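Acarbose/maltose binding protein GacH (Streptomyces glaucescens, PDB 3K01) binds acarbose and an acarbose homologue as the solute receptor of an ABC transporter, and probably also binds maltose. Local coordinates at residues S36-A39 against E40-T43. Residues are numbered along the deposited sequence; the frame is centred on the assembly and turned at random.
Sequences SNEA and EKAT
Asn37 and Glu40 exchange side-chain-to-backbone hydrogen bonds in the pattern of a capping box, between strand 28-34 and helix 41-49. In one direction the backbone N of Glu40 reaches Asn37 OD1 at 2.9 Å, almost in line with the side-chain carbonyl. In the other, the backbone N of Asn37 donates to Glu40 OE1 at 3.0 Å, an almost straight bond (169° at the hydrogen) that arrives on the anti side of the carboxylate, somewhat out of its plane. With chi1 near 71°, Asn37 CG lies between its own N and carbonyl carbon, and OD1 is thereby brought back over the turn, where it also takes a weak bond from Ala39 N in an Asx turn. The Asn37 amide and the Glu40 carboxylate are stacked with planes 20° apart, Asn37 CG lying 3.4 Å from Glu40 OE1. Glu40 N bonds to Asn37 O as well, from above the carbonyl plane, while Lys41 N makes a weak bond to the same oxygen.

The turn opens a beta-alpha-beta crossover through helix 41-49 to strand 58-64, parallel to strand 28-34, in the alpha/beta fold of the bacterial extracellular solute-binding proteins. Two waters bridge the next i to i+4 pairs: one joins Glu38 O to Ala42 N, the other Ala39 O to Thr43 N. Nearer the surface, the extended Lys41 chain carries NZ to 2.9 Å from Glu38 OE1 in a salt bridge that meets the carboxylate from above its plane. On the buried side, Ser36 OG packs 3.4 Å from Lys41 CA and is hydrogen-bonded to Asp34, while Ser36 CB lies 3.4 Å from Glu40 OE1. Ser36 and Lys41 both touch Tyr62 of strand 58-64, and Glu40 touches Leu332 of helix 322-332.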
loop_
_atom_site.group_PDB
_atom_site.type_symbol
_atom_site.label_atom_id
_atom_site.label_comp_id
_atom_site.label_asym_id
_atom_site.label_seq_id
_atom_site.Cartn_x
_atom_site.Cartn_y
_atom_site.Cartn_z
ATOM N N SER A 36 -5.528 -6.829 -11.684
ATOM C CA SER A 36 -6.526 -7.132 -10.667
ATOM C C SER A 36 -6.734 -8.649 -10.538
ATOM O O SER A 36 -6.421 -9.436 -11.446
ATOM C CB SER A 36 -7.829 -6.369 -10.934
ATOM O OG SER A 36 -8.529 -6.951 -12.016
ATOM N N ASN A 37 -7.241 -9.051 -9.379
ATOM C CA ASN A 37 -7.339 -10.483 -9.070
ATOM C C ASN A 37 -8.527 -11.197 -9.727
ATOM O O ASN A 37 -9.340 -10.594 -10.440
ATOM C CB ASN A 37 -7.276 -10.722 -7.546
ATOM C CG ASN A 37 -8.518 -10.271 -6.825
ATOM O OD1 ASN A 37 -9.607 -10.236 -7.383
ATOM N ND2 ASN A 37 -8.361 -9.954 -5.544
ATOM N N GLU A 38 -8.624 -12.500 -9.462
ATOM C CA GLU A 38 -9.663 -13.334 -10.063
ATOM C C GLU A 38 -11.075 -12.792 -9.851
ATOM O O GLU A 38 -11.904 -12.850 -10.762
ATOM C CB GLU A 38 -9.545 -14.773 -9.526
ATOM C CG GLU A 38 -10.668 -15.723 -9.923
ATOM C CD GLU A 38 -10.659 -16.086 -11.398
ATOM O OE1 GLU A 38 -9.574 -16.059 -12.039
ATOM O OE2 GLU A 38 -11.746 -16.424 -11.918
ATOM N N ALA A 39 -11.340 -12.279 -8.651
ATOM C CA ALA A 39 -12.659 -11.774 -8.303
ATOM C C ALA A 39 -12.917 -10.385 -8.886
ATOM O O ALA A 39 -14.068 -9.967 -9.012
ATOM C CB ALA A 39 -12.834 -11.742 -6.792
ATOM N N GLU A 40 -11.839 -9.659 -9.195
ATOM C CA GLU A 40 -11.948 -8.266 -9.659
ATOM C C GLU A 40 -11.949 -8.118 -11.170
ATOM O O GLU A 40 -12.451 -7.123 -11.685
ATOM C CB GLU A 40 -10.788 -7.444 -9.100
ATOM C CG GLU A 40 -10.830 -7.314 -7.596
ATOM C CD GLU A 40 -9.535 -6.855 -6.978
ATOM O OE1 GLU A 40 -8.466 -6.922 -7.643
ATOM O OE2 GLU A 40 -9.603 -6.436 -5.792
ATOM N N LYS A 41 -11.395 -9.106 -11.875
ATOM C CA LYS A 41 -11.037 -8.885 -13.285
ATOM C C LYS A 41 -12.230 -8.754 -14.225
ATOM O O LYS A 41 -12.152 -8.012 -15.209
ATOM C CB LYS A 41 -10.037 -9.925 -13.791
ATOM C CG LYS A 41 -10.582 -11.355 -13.821
ATOM C CD LYS A 41 -9.482 -12.339 -14.149
ATOM C CE LYS A 41 -10.038 -13.761 -14.256
ATOM N NZ LYS A 41 -8.937 -14.723 -14.487
ATOM N N ALA A 42 -13.338 -9.438 -13.938
ATOM C CA ALA A 42 -14.534 -9.276 -14.788
ATOM C C ALA A 42 -15.038 -7.834 -14.738
ATOM O O ALA A 42 -15.385 -7.247 -15.759
ATOM C CB ALA A 42 -15.657 -10.256 -14.390
ATOM N N THR A 43 -15.061 -7.262 -13.540
ATOM C CA THR A 43 -15.503 -5.882 -13.375
ATOM C C THR A 43 -14.544 -4.923 -14.068
ATOM O O THR A 43 -14.987 -3.995 -14.775
ATOM C CB THR A 43 -15.617 -5.515 -11.887
ATOM O OG1 THR A 43 -16.639 -6.321 -11.289
ATOM C CG2 THR A 43 -15.954 -4.044 -11.680
HETATM O O HOH W 1 -13.914 -11.745 -12.163
HETATM O O HOH W 2 -15.386 -8.803 -11.012
#